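Local coordinates for protein precorrin-6Y C5,15-methyltransferase (Decarboxylating) (Geobacter metallireducens, PDB 3E05) that probably methylates and decarboxylates precorrin-6Y with S-adenosyl-methionine in adenosylcobalamin biosynthesis, this chain being the C-terminal domain of the whole enzyme, at residues V54-S59 and K85-R90; K35-D40 and T191-D196; K150-L155 and V162-V167. All blocks are in the same frame, centred on the assembly; numbering follows the deposited sequence.

The strand order 3-2-1-4-5-7-6 marks this domain as a class I, Rossmann-like methyltransferase. Interaction 1 and interaction 3 lie on opposite sides of the chain's centre, with their own centres about 27 Å apart. Interaction 2 touches both. Its Leu38 CD1 packs on Ala58 CB of 54-59 at 3.8 Å. Its Lys35 NZ makes a 2.8 Å salt bridge to Glu163 OE2 of 162-167. Interactions 2 and 3, about 14 Å apart between centres, use neighbouring strands of one sheet, 180-193 and 161-173 respectively, and both touch the second subunit. In relatives, S-adenosyl-methionine binds near the loop that leads into helix 53-61, the helix of interaction 1.

Interaction 1 of 3, residues V54-S59 and K85-R90; sequences VSIEAS and KKFVAR
Ser59 OG donates a hydrogen bond of 2.7 Å to Ile56 O, one turn back in its own helix. The donor meets the carbonyl at a C=O...donor angle of 129°. It is tilted 22° from the carbonyl plane. A chi1 of 84° puts OG between the backbone N and the carbonyl carbon, where it can turn back to that oxygen. Ser59 OG also lies 3.7 Å from Ala89 CB. Ile56 does most of the packing. Its CG2 meets Phe87 CB at 3.7 Å, and its CG1 lies 3.9 Å from Ala89 CB. Its CD1 reaches Phe87 CD2 at 4.0 Å, coming obliquely to the ring. The Ile56 and Phe87 side chains cross at about a right angle.

The contact joins helix 53-61 to the chain at and just past the end of helix 74-86, within the Rossmann-like methyltransferase fold. Helix 53-61 follows the first strand, 43-47, and helix 74-86 follows the second, 66-71. The second helix ends in a Schellman motif, in which Val88 has a positive phi. Val88 points away from helix 53-61, while Phe87 and Ala89, on either side of it in sequence, point toward that helix.

An alanine in place of Ser59 would remove the hydroxyl, and would probably cost Ile56 O its side-chain donor and open a small gap beside the Ala89 methyl. Lys86 CG covers the centre of one Phe87 ring face, 4.1 Å above its plane. Tyr6 meets the Phe87 ring edge-to-face, and Phe16 also meets it. Leu84 of helix 74-86 touches both Ile56 and Ala89. On the sheet side, Ile67 of strand 66-71 packs against Ser59.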
ATOM      1  N   VAL D  54      -2.626  -7.428  22.041  1.00 22.14           N
ATOM      2  CA  VAL D  54      -2.709  -5.989  22.310  1.00 28.50           C
ATOM      3  C   VAL D  54      -2.642  -5.751  23.812  1.00 28.66           C
ATOM      4  O   VAL D  54      -1.827  -4.957  24.274  1.00 27.33           O
ATOM      5  CB  VAL D  54      -3.987  -5.351  21.716  1.00 25.93           C
ATOM      6  CG1 VAL D  54      -4.055  -3.835  22.010  1.00 30.34           C
ATOM      7  CG2 VAL D  54      -4.055  -5.625  20.188  1.00 26.65           C
ATOM      8  N   SER D  55      -3.481  -6.465  24.560  1.00 32.23           N
ATOM      9  CA  SER D  55      -3.491  -6.408  26.035  1.00 29.04           C
ATOM     10  C   SER D  55      -2.121  -6.684  26.628  1.00 27.56           C
ATOM     11  O   SER D  55      -1.696  -5.992  27.551  1.00 33.37           O
ATOM     12  CB  SER D  55      -4.471  -7.438  26.589  1.00 31.04           C
ATOM     13  OG  SER D  55      -5.769  -6.902  26.627  1.00 30.90           O
ATOM     14  N   ILE D  56      -1.428  -7.673  26.071  1.00 25.72           N
ATOM     15  CA  ILE D  56      -0.142  -8.115  26.615  1.00 30.99           C
ATOM     16  C   ILE D  56       0.964  -7.076  26.410  1.00 33.76           C
ATOM     17  O   ILE D  56       1.679  -6.728  27.349  1.00 29.91           O
ATOM     18  CB  ILE D  56       0.247  -9.505  26.076  1.00 32.74           C
ATOM     19  CG1 ILE D  56      -0.605 -10.579  26.763  1.00 34.45           C
ATOM     20  CG2 ILE D  56       1.726  -9.797  26.260  1.00 34.16           C
ATOM     21  CD1 ILE D  56      -0.516 -11.927  26.096  1.00 32.48           C
ATOM     22  N   GLU D  57       1.097  -6.556  25.193  1.00 31.65           N
ATOM     23  CA  GLU D  57       2.071  -5.475  24.961  1.00 29.14           C
ATOM     24  C   GLU D  57       1.699  -4.133  25.634  1.00 27.03           C
ATOM     25  O   GLU D  57       2.573  -3.418  26.128  1.00 27.06           O
ATOM     26  CB  GLU D  57       2.403  -5.343  23.460  1.00 27.78           C
ATOM     27  CG  GLU D  57       3.225  -6.529  22.945  1.00 29.05           C
ATOM     28  CD  GLU D  57       3.703  -6.364  21.530  1.00 29.41           C
ATOM     29  OE1 GLU D  57       3.468  -5.293  20.933  1.00 31.12           O
ATOM     30  OE2 GLU D  57       4.307  -7.313  20.996  1.00 32.63           O
ATOM     31  N   ALA D  58       0.400  -3.829  25.703  1.00 26.26           N
ATOM     32  CA  ALA D  58      -0.101  -2.692  26.493  1.00 30.85           C
ATOM     33  C   ALA D  58       0.323  -2.781  27.964  1.00 32.55           C
ATOM     34  O   ALA D  58       0.669  -1.765  28.580  1.00 32.45           O
ATOM     35  CB  ALA D  58      -1.593  -2.626  26.427  1.00 30.20           C
ATOM     36  N   SER D  59       0.271  -3.998  28.506  1.00 34.35           N
ATOM     37  CA  SER D  59       0.633  -4.261  29.896  1.00 31.20           C
ATOM     38  C   SER D  59       2.122  -4.044  30.141  1.00 34.93           C
ATOM     39  O   SER D  59       2.520  -3.633  31.234  1.00 37.41           O
ATOM     40  CB  SER D  59       0.180  -5.661  30.317  1.00 30.63           C
ATOM     41  OG  SER D  59       1.121  -6.649  29.950  1.00 31.87           O
ATOM     42  N   LYS D  85      -0.047 -16.156  30.919  1.00 47.27           N
ATOM     43  CA  LYS D  85       0.908 -16.917  31.708  1.00 54.65           C
ATOM     44  C   LYS D  85       2.309 -16.897  31.069  1.00 51.80           C
ATOM     45  O   LYS D  85       3.289 -16.628  31.762  1.00 53.47           O
ATOM     46  CB  LYS D  85       0.369 -18.350  31.901  1.00 56.61           C
ATOM     47  CG  LYS D  85       1.289 -19.339  32.613  1.00 65.93           C
ATOM     48  CD  LYS D  85       0.504 -20.489  33.265  1.00 69.19           C
ATOM     49  CE  LYS D  85      -0.478 -21.194  32.308  1.00 78.94           C
ATOM     50  NZ  LYS D  85       0.180 -22.029  31.258  1.00 83.75           N
ATOM     51  N   LYS D  86       2.391 -17.149  29.758  1.00 46.20           N
ATOM     52  CA  LYS D  86       3.671 -17.176  29.029  1.00 43.96           C
ATOM     53  C   LYS D  86       4.439 -15.850  29.077  1.00 45.04           C
ATOM     54  O   LYS D  86       5.665 -15.835  29.265  1.00 44.29           O
ATOM     55  CB  LYS D  86       3.447 -17.585  27.561  1.00 44.62           C
ATOM     56  CG  LYS D  86       4.715 -17.622  26.705  1.00 38.98           C
ATOM     57  CD  LYS D  86       4.445 -18.127  25.292  1.00 42.15           C
ATOM     58  CE  LYS D  86       5.751 -18.263  24.537  1.00 40.23           C
ATOM     59  NZ  LYS D  86       5.658 -18.657  23.113  1.00 36.32           N
ATOM     60  N   PHE D  87       3.716 -14.744  28.911  1.00 43.33           N
ATOM     61  CA  PHE D  87       4.347 -13.434  28.776  1.00 41.41           C
ATOM     62  C   PHE D  87       4.343 -12.642  30.072  1.00 46.39           C
ATOM     63  O   PHE D  87       4.804 -11.494  30.112  1.00 48.89           O
ATOM     64  CB  PHE D  87       3.709 -12.650  27.630  1.00 39.03           C
ATOM     65  CG  PHE D  87       3.915 -13.291  26.299  1.00 34.65           C
ATOM     66  CD1 PHE D  87       5.172 -13.284  25.706  1.00 34.35           C
ATOM     67  CD2 PHE D  87       2.865 -13.922  25.643  1.00 35.08           C
ATOM     68  CE1 PHE D  87       5.381 -13.887  24.483  1.00 36.79           C
ATOM     69  CE2 PHE D  87       3.057 -14.531  24.410  1.00 35.73           C
ATOM     70  CZ  PHE D  87       4.329 -14.511  23.824  1.00 33.02           C
ATOM     71  N   VAL D  88       3.842 -13.291  31.125  1.00 47.40           N
ATOM     72  CA  VAL D  88       3.737 -12.733  32.476  1.00 50.48           C
ATOM     73  C   VAL D  88       3.005 -11.380  32.462  1.00 49.37           C
ATOM     74  O   VAL D  88       3.528 -10.351  32.904  1.00 50.43           O
ATOM     75  CB  VAL D  88       5.113 -12.676  33.223  1.00 52.62           C
ATOM     76  CG1 VAL D  88       4.891 -12.568  34.712  1.00 54.39           C
ATOM     77  CG2 VAL D  88       5.961 -13.918  32.927  1.00 51.94           C
ATOM     78  N   ALA D  89       1.794 -11.396  31.916  1.00 44.32           N
ATOM     79  CA  ALA D  89       0.972 -10.206  31.848  1.00 43.24           C
ATOM     80  C   ALA D  89       0.023 -10.240  33.026  1.00 42.08           C
ATOM     81  O   ALA D  89      -1.176 -10.486  32.863  1.00 44.60           O
ATOM     82  CB  ALA D  89       0.210 -10.156  30.532  1.00 37.71           C
ATOM     83  N   ARG D  90       0.569  -9.991  34.219  1.00 43.10           N
ATOM     84  CA  ARG D  90      -0.173 -10.183  35.467  1.00 44.87           C
ATOM     85  C   ARG D  90      -1.201  -9.102  35.703  1.00 43.55           C
ATOM     86  O   ARG D  90      -2.190  -9.333  36.410  1.00 43.64           O
ATOM     87  CB  ARG D  90       0.773 -10.254  36.674  1.00 49.93           C
ATOM     88  CG  ARG D  90       2.008 -11.095  36.455  1.00 57.04           C
ATOM     89  CD  ARG D  90       1.810 -12.565  36.788  1.00 66.54           C
ATOM     90  NE  ARG D  90       1.482 -12.787  38.192  1.00 70.75           N
ATOM     91  CZ  ARG D  90       1.276 -13.979  38.739  1.00 72.34           C
ATOM     92  NH1 ARG D  90       1.377 -15.082  38.010  1.00 72.59           N
ATOM     93  NH2 ARG D  90       0.966 -14.062  40.020  1.00 70.51           N
TER

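Interaction 2 of 3, residues K35-D40 and T191-D196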
ATOM      1  N   LYS D  35      -1.438   4.669  18.793  1.00 23.10           N
ATOM      2  CA  LYS D  35      -2.692   5.413  18.667  1.00 24.41           C
ATOM      3  C   LYS D  35      -3.471   5.445  19.996  1.00 28.82           C
ATOM      4  O   LYS D  35      -4.211   6.394  20.274  1.00 30.83           O
ATOM      5  CB  LYS D  35      -3.573   4.821  17.549  1.00 24.81           C
ATOM      6  CG  LYS D  35      -3.023   5.005  16.093  1.00 27.32           C
ATOM      7  CD  LYS D  35      -2.779   6.466  15.712  1.00 28.81           C
ATOM      8  CE  LYS D  35      -2.155   6.552  14.307  1.00 23.19           C
ATOM      9  NZ  LYS D  35      -1.956   7.939  13.886  1.00 25.47           N
ATOM     10  N   LEU D  36      -3.289   4.415  20.820  1.00 28.25           N
ATOM     11  CA  LEU D  36      -3.935   4.379  22.140  1.00 30.19           C
ATOM     12  C   LEU D  36      -3.399   5.413  23.146  1.00 32.74           C
ATOM     13  O   LEU D  36      -4.030   5.630  24.179  1.00 33.78           O
ATOM     14  CB  LEU D  36      -3.877   2.981  22.740  1.00 28.23           C
ATOM     15  CG  LEU D  36      -4.931   1.992  22.218  1.00 26.17           C
ATOM     16  CD1 LEU D  36      -4.502   0.561  22.440  1.00 25.98           C
ATOM     17  CD2 LEU D  36      -6.287   2.264  22.903  1.00 26.65           C
ATOM     18  N   ARG D  37      -2.257   6.033  22.839  1.00 28.64           N
ATOM     19  CA  ARG D  37      -1.653   7.087  23.680  1.00 33.86           C
ATOM     20  C   ARG D  37      -1.562   6.648  25.149  1.00 32.67           C
ATOM     21  O   ARG D  37      -2.139   7.276  26.036  1.00 36.94           O
ATOM     22  CB  ARG D  37      -2.434   8.403  23.573  1.00 29.98           C
ATOM     23  CG  ARG D  37      -2.295   9.130  22.256  1.00 46.25           C
ATOM     24  CD  ARG D  37      -3.328  10.245  22.143  1.00 53.99           C
ATOM     25  NE  ARG D  37      -3.374  11.091  23.332  1.00 64.69           N
ATOM     26  CZ  ARG D  37      -4.400  11.872  23.666  1.00 69.61           C
ATOM     27  NH1 ARG D  37      -5.490  11.923  22.900  1.00 58.27           N
ATOM     28  NH2 ARG D  37      -4.336  12.601  24.774  1.00 73.11           N
ATOM     29  N   LEU D  38      -0.876   5.538  25.372  1.00 31.22           N
ATOM     30  CA  LEU D  38      -0.778   4.917  26.685  1.00 32.31           C
ATOM     31  C   LEU D  38       0.204   5.645  27.600  1.00 37.58           C
ATOM     32  O   LEU D  38       1.219   6.171  27.159  1.00 36.69           O
ATOM     33  CB  LEU D  38      -0.370   3.444  26.547  1.00 32.11           C
ATOM     34  CG  LEU D  38      -1.312   2.519  25.750  1.00 27.85           C
ATOM     35  CD1 LEU D  38      -0.798   1.073  25.821  1.00 30.39           C
ATOM     36  CD2 LEU D  38      -2.752   2.591  26.213  1.00 31.33           C
ATOM     37  N   GLN D  39      -0.126   5.683  28.880  1.00 38.02           N
ATOM     38  CA  GLN D  39       0.819   6.095  29.906  1.00 41.13           C
ATOM     39  C   GLN D  39       0.558   5.184  31.092  1.00 41.37           C
ATOM     40  O   GLN D  39      -0.503   4.577  31.165  1.00 37.26           O
ATOM     41  CB  GLN D  39       0.662   7.579  30.263  1.00 43.76           C
ATOM     42  CG  GLN D  39      -0.758   8.070  30.406  1.00 51.11           C
ATOM     43  CD  GLN D  39      -0.848   9.590  30.496  1.00 57.12           C
ATOM     44  OE1 GLN D  39      -0.825  10.295  29.483  1.00 61.20           O
ATOM     45  NE2 GLN D  39      -0.963  10.098  31.715  1.00 57.99           N
ATOM     46  N   ASP D  40       1.508   5.078  32.016  1.00 38.68           N
ATOM     47  CA  ASP D  40       1.358   4.166  33.147  1.00 42.09           C
ATOM     48  C   ASP D  40       0.162   4.546  34.048  1.00 38.14           C
ATOM     49  O   ASP D  40      -0.324   5.672  33.986  1.00 37.94           O
ATOM     50  CB  ASP D  40       2.668   4.070  33.937  1.00 43.39           C
ATOM     51  CG  ASP D  40       2.838   2.724  34.618  1.00 46.86           C
ATOM     52  OD1 ASP D  40       1.928   1.877  34.510  1.00 43.26           O
ATOM     53  OD2 ASP D  40       3.885   2.507  35.262  1.00 49.34           O
ATOM     54  N   THR D 191      -9.075   5.875  15.406  1.00 26.31           N
ATOM     55  CA  THR D 191      -8.818   6.527  16.686  1.00 26.72           C
ATOM     56  C   THR D 191      -9.836   7.631  16.943  1.00 31.93           C
ATOM     57  O   THR D 191     -10.066   8.487  16.096  1.00 28.94           O
ATOM     58  CB  THR D 191      -7.381   7.055  16.753  1.00 28.04           C
ATOM     59  OG1 THR D 191      -6.491   5.993  16.391  1.00 27.57           O
ATOM     60  CG2 THR D 191      -7.030   7.537  18.179  1.00 31.67           C
ATOM     61  N   ALA D 192     -10.443   7.600  18.128  1.00 31.74           N
ATOM     62  CA  ALA D 192     -11.496   8.545  18.475  1.00 30.74           C
ATOM     63  C   ALA D 192     -11.257   9.121  19.859  1.00 33.10           C
ATOM     64  O   ALA D 192     -10.938   8.394  20.801  1.00 29.32           O
ATOM     65  CB  ALA D 192     -12.845   7.877  18.401  1.00 31.86           C
ATOM     66  N   TRP D 193     -11.386  10.435  19.967  1.00 31.11           N
ATOM     67  CA  TRP D 193     -11.163  11.132  21.227  1.00 35.78           C
ATOM     68  C   TRP D 193     -12.018  12.383  21.213  1.00 38.53           C
ATOM     69  O   TRP D 193     -12.537  12.772  20.166  1.00 35.29           O
ATOM     70  CB  TRP D 193      -9.670  11.479  21.420  1.00 36.30           C
ATOM     71  CG  TRP D 193      -9.133  12.494  20.436  1.00 42.59           C
ATOM     72  CD1 TRP D 193      -8.899  13.821  20.677  1.00 46.39           C
ATOM     73  CD2 TRP D 193      -8.778  12.271  19.058  1.00 45.08           C
ATOM     74  NE1 TRP D 193      -8.415  14.433  19.547  1.00 46.33           N
ATOM     75  CE2 TRP D 193      -8.334  13.511  18.536  1.00 48.60           C
ATOM     76  CE3 TRP D 193      -8.789  11.149  18.215  1.00 41.73           C
ATOM     77  CZ2 TRP D 193      -7.909  13.661  17.204  1.00 46.00           C
ATOM     78  CZ3 TRP D 193      -8.371  11.304  16.875  1.00 42.70           C
ATOM     79  CH2 TRP D 193      -7.934  12.549  16.393  1.00 44.34           C
ATOM     80  N   LYS D 194     -12.191  13.002  22.372  1.00 40.76           N
ATOM     81  CA  LYS D 194     -12.949  14.241  22.417  1.00 45.58           C
ATOM     82  C   LYS D 194     -11.983  15.405  22.285  1.00 53.52           C
ATOM     83  O   LYS D 194     -10.995  15.508  23.033  1.00 51.64           O
ATOM     84  CB  LYS D 194     -13.783  14.346  23.698  1.00 44.40           C
ATOM     85  CG  LYS D 194     -14.935  13.348  23.813  1.00 41.22           C
ATOM     86  CD  LYS D 194     -16.156  13.815  23.024  1.00 48.80           C
ATOM     87  CE  LYS D 194     -17.321  12.860  23.206  1.00 42.72           C
ATOM     88  NZ  LYS D 194     -17.855  12.864  24.595  1.00 57.34           N
ATOM     89  N   SER D 195     -12.265  16.269  21.315  1.00 60.32           N
ATOM     90  CA  SER D 195     -11.476  17.473  21.094  1.00 69.54           C
ATOM     91  C   SER D 195     -11.707  18.474  22.233  1.00 75.12           C
ATOM     92  O   SER D 195     -10.874  19.353  22.473  1.00 75.85           O
ATOM     93  CB  SER D 195     -11.833  18.093  19.746  1.00 67.97           C
ATOM     94  OG  SER D 195     -10.745  18.837  19.235  1.00 69.85           O
ATOM     95  N   ASP D 196     -12.838  18.303  22.927  1.00 81.31           N
ATOM     96  CA  ASP D 196     -13.235  19.082  24.107  1.00 86.39           C
ATOM     97  C   ASP D 196     -12.233  19.089  25.267  1.00 85.53           C
ATOM     98  O   ASP D 196     -11.786  20.163  25.682  1.00 86.75           O
ATOM     99  CB  ASP D 196     -14.585  18.575  24.643  1.00 89.90           C
ATOM    100  CG  ASP D 196     -15.742  18.873  23.708  1.00 96.82           C
ATOM    101  OD1 ASP D 196     -15.921  20.052  23.325  1.00100.45           O
ATOM    102  OD2 ASP D 196     -16.485  17.926  23.371  1.00 99.32           O
TER
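Lys35 and Thr191 form the tight part of this contact, in which the end of helix 26-35 meets strand 180-193. That strand is the antiparallel seventh strand of the class I methyltransferase sheet. Thr191 OG1 lies against the aliphatic part of the lysine, 3.4 Å from Lys35 CB, and CG and CD follow a little farther off. The lysine chain bends at chi2 (-57°), which brings CD back near the hydroxyl instead of carrying it off. The two side chains cross at about a right angle. The second branch of the threonine is used too: Thr191 CG2 packs on the backbone oxygen Lys35 O at 3.7 Å. Both residues are buried. Val137 and Val139 of strand 137-142 also touch Thr191.

The charged end of Lys35 leads away from the strand. Its NZ makes salt bridges to Glu163 of the same chain and to Glu27 of the second subunit. The contact thus sits beside the subunit interface, and the lysine amine links two carboxylates across it.

The other half is looser and partly exposed. Arg37 is the first residue past the helix and has a positive phi. Its CB points toward strand 180-193, but the guanidinium comes only loosely near the indole of Trp193. The edge of the Trp193 indole faces Thr191 C in plane. The guanidinium comes with its edge toward the indole, and the nearest pair, Arg37 NH1 and Trp193 CG, is 4.4 Å apart.

Interaction 3 of 3, residues K150-L155 and V162-V167; sequences KAVEFL and VEVACV
Val152 CG2 is a knob that fits the notch between two strand valines. It lies 3.8 Å from Val164 CG2 and 4.1 Å from Val162 CG1. The notch exists because Val162 and Val164 are two residues apart on the strand, so both point toward the helix, while Glu163 between them points away. Val152 and Val164 cross at about a right angle.

Val162 is in turn a forked bump on the strand side. With chi1 at 176°, CG1 is anti to the backbone N and faces Val152. The other prong, Val162 CG2, is anti to the carbonyl carbon and rests 3.7 Å from Leu155 CB. Val162 therefore sits in the groove between Val152 and Leu155, almost one turn apart, with a prong against each. Leu155 touches Val162 through its CB, and its branched end goes on to the sheet. All four residues are buried, and the contact is wholly apolar.

The axes of 150-155 and 162-167 run nearly antiparallel, at 166°, and come within 9.6 Å. This is a beta-alpha-beta crossover. Helix 145-157 links strand 137-142 to the parallel strand 161-173, with strand 180-193 lying between them in the sheet. The end of Leu155 packs on that middle strand at Ala192 and on Ile138 and Leu140 of strand 137-142. Ile125 of helix 121-131 touches it as well. Strand 161-173 is outermost within its own chain, but Val164 to Val167 form an antiparallel pairing with a strand of the second subunit, which makes one continuous sheet of the two.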
ATOM      1  N   LYS D 150     -19.595   1.894   9.948  1.00 36.21           N
ATOM      2  CA  LYS D 150     -20.458   2.035  11.115  1.00 38.37           C
ATOM      3  C   LYS D 150     -19.676   2.595  12.300  1.00 36.58           C
ATOM      4  O   LYS D 150     -20.195   3.448  13.021  1.00 38.97           O
ATOM      5  CB  LYS D 150     -21.130   0.702  11.468  1.00 41.74           C
ATOM      6  CG  LYS D 150     -22.123   0.186  10.415  1.00 49.99           C
ATOM      7  CD  LYS D 150     -23.439   0.966  10.418  1.00 63.25           C
ATOM      8  CE  LYS D 150     -24.446   0.401   9.417  1.00 64.34           C
ATOM      9  NZ  LYS D 150     -24.158   0.833   8.021  1.00 69.38           N
ATOM     10  N   ALA D 151     -18.424   2.158  12.471  1.00 33.65           N
ATOM     11  CA  ALA D 151     -17.594   2.658  13.585  1.00 33.46           C
ATOM     12  C   ALA D 151     -17.379   4.149  13.481  1.00 35.04           C
ATOM     13  O   ALA D 151     -17.541   4.856  14.474  1.00 35.70           O
ATOM     14  CB  ALA D 151     -16.251   1.927  13.677  1.00 32.20           C
ATOM     15  N   VAL D 152     -17.057   4.638  12.278  1.00 31.86           N
ATOM     16  CA  VAL D 152     -16.905   6.076  12.084  1.00 34.46           C
ATOM     17  C   VAL D 152     -18.233   6.814  12.319  1.00 35.63           C
ATOM     18  O   VAL D 152     -18.255   7.852  12.981  1.00 36.93           O
ATOM     19  CB  VAL D 152     -16.250   6.416  10.708  1.00 33.56           C
ATOM     20  CG1 VAL D 152     -16.144   7.913  10.506  1.00 34.81           C
ATOM     21  CG2 VAL D 152     -14.859   5.804  10.648  1.00 31.07           C
ATOM     22  N   GLU D 153     -19.327   6.245  11.813  1.00 37.63           N
ATOM     23  CA  GLU D 153     -20.667   6.815  11.963  1.00 41.00           C
ATOM     24  C   GLU D 153     -21.105   6.942  13.433  1.00 38.24           C
ATOM     25  O   GLU D 153     -21.570   8.001  13.848  1.00 40.21           O
ATOM     26  CB  GLU D 153     -21.683   5.987  11.166  1.00 40.39           C
ATOM     27  CG  GLU D 153     -23.099   6.572  11.138  1.00 52.32           C
ATOM     28  CD  GLU D 153     -24.151   5.584  10.654  1.00 52.82           C
ATOM     29  OE1 GLU D 153     -23.859   4.768   9.751  1.00 61.21           O
ATOM     30  OE2 GLU D 153     -25.284   5.632  11.177  1.00 61.80           O
ATOM     31  N   PHE D 154     -20.942   5.874  14.209  1.00 37.56           N
ATOM     32  CA  PHE D 154     -21.360   5.861  15.626  1.00 39.57           C
ATOM     33  C   PHE D 154     -20.519   6.759  16.522  1.00 40.49           C
ATOM     34  O   PHE D 154     -21.048   7.435  17.398  1.00 40.61           O
ATOM     35  CB  PHE D 154     -21.393   4.441  16.200  1.00 39.44           C
ATOM     36  CG  PHE D 154     -22.259   3.485  15.428  1.00 43.44           C
ATOM     37  CD1 PHE D 154     -23.439   3.916  14.810  1.00 43.99           C
ATOM     38  CD2 PHE D 154     -21.905   2.140  15.331  1.00 40.65           C
ATOM     39  CE1 PHE D 154     -24.228   3.029  14.088  1.00 46.40           C
ATOM     40  CE2 PHE D 154     -22.697   1.241  14.623  1.00 44.74           C
ATOM     41  CZ  PHE D 154     -23.862   1.687  13.997  1.00 45.52           C
ATOM     42  N   LEU D 155     -19.211   6.762  16.299  1.00 36.39           N
ATOM     43  CA  LEU D 155     -18.299   7.611  17.061  1.00 34.80           C
ATOM     44  C   LEU D 155     -18.497   9.095  16.756  1.00 38.63           C
ATOM     45  O   LEU D 155     -18.401   9.934  17.653  1.00 42.94           O
ATOM     46  CB  LEU D 155     -16.838   7.210  16.800  1.00 34.19           C
ATOM     47  CG  LEU D 155     -16.342   5.867  17.359  1.00 36.70           C
ATOM     48  CD1 LEU D 155     -15.087   5.466  16.629  1.00 34.79           C
ATOM     49  CD2 LEU D 155     -16.103   5.899  18.872  1.00 34.76           C
ATOM     50  N   VAL D 162     -12.535  11.806  14.994  1.00 36.88           N
ATOM     51  CA  VAL D 162     -12.162  10.478  14.487  1.00 34.16           C
ATOM     52  C   VAL D 162     -11.073  10.601  13.407  1.00 34.80           C
ATOM     53  O   VAL D 162     -11.205  11.381  12.470  1.00 32.99           O
ATOM     54  CB  VAL D 162     -13.404   9.683  13.956  1.00 32.13           C
ATOM     55  CG1 VAL D 162     -13.001   8.327  13.329  1.00 35.22           C
ATOM     56  CG2 VAL D 162     -14.426   9.445  15.070  1.00 33.84           C
ATOM     57  N   GLU D 163      -9.988   9.852  13.583  1.00 31.17           N
ATOM     58  CA  GLU D 163      -8.991   9.665  12.536  1.00 30.65           C
ATOM     59  C   GLU D 163      -9.082   8.220  12.068  1.00 30.67           C
ATOM     60  O   GLU D 163      -9.281   7.315  12.880  1.00 29.67           O
ATOM     61  CB  GLU D 163      -7.590   9.937  13.075  1.00 29.21           C
ATOM     62  CG  GLU D 163      -6.455   9.532  12.108  1.00 36.86           C
ATOM     63  CD  GLU D 163      -5.101   9.516  12.771  1.00 37.27           C
ATOM     64  OE1 GLU D 163      -4.565  10.609  13.026  1.00 42.96           O
ATOM     65  OE2 GLU D 163      -4.566   8.421  13.037  1.00 34.80           O
ATOM     66  N   VAL D 164      -8.932   8.000  10.761  1.00 27.83           N
ATOM     67  CA  VAL D 164      -8.811   6.649  10.219  1.00 27.71           C
ATOM     68  C   VAL D 164      -7.447   6.526   9.560  1.00 31.26           C
ATOM     69  O   VAL D 164      -7.101   7.359   8.731  1.00 26.84           O
ATOM     70  CB  VAL D 164      -9.907   6.342   9.180  1.00 31.11           C
ATOM     71  CG1 VAL D 164      -9.811   4.888   8.718  1.00 28.84           C
ATOM     72  CG2 VAL D 164     -11.290   6.660   9.745  1.00 28.18           C
ATOM     73  N   ALA D 165      -6.680   5.509   9.937  1.00 24.67           N
ATOM     74  CA  ALA D 165      -5.372   5.244   9.313  1.00 28.48           C
ATOM     75  C   ALA D 165      -5.356   3.842   8.695  1.00 28.92           C
ATOM     76  O   ALA D 165      -5.479   2.830   9.394  1.00 28.40           O
ATOM     77  CB  ALA D 165      -4.252   5.401  10.323  1.00 21.92           C
ATOM     78  N   CYS D 166      -5.226   3.781   7.374  1.00 23.99           N
ATOM     79  CA  CYS D 166      -5.166   2.498   6.693  1.00 24.50           C
ATOM     80  C   CYS D 166      -3.718   2.115   6.567  1.00 26.20           C
ATOM     81  O   CYS D 166      -2.920   2.828   5.940  1.00 23.39           O
ATOM     82  CB  CYS D 166      -5.827   2.539   5.314  1.00 27.78           C
ATOM     83  SG  CYS D 166      -5.814   0.920   4.518  1.00 26.70           S
ATOM     84  N   VAL D 167      -3.382   0.989   7.183  1.00 25.15           N
ATOM     85  CA  VAL D 167      -1.998   0.550   7.288  1.00 22.63           C
ATOM     86  C   VAL D 167      -1.809  -0.688   6.439  1.00 24.43           C
ATOM     87  O   VAL D 167      -2.476  -1.701   6.641  1.00 24.04           O
ATOM     88  CB  VAL D 167      -1.587   0.290   8.775  1.00 26.27           C
ATOM     89  CG1 VAL D 167      -0.208  -0.389   8.861  1.00 26.60           C
ATOM     90  CG2 VAL D 167      -1.608   1.608   9.572  1.00 26.08           C
TER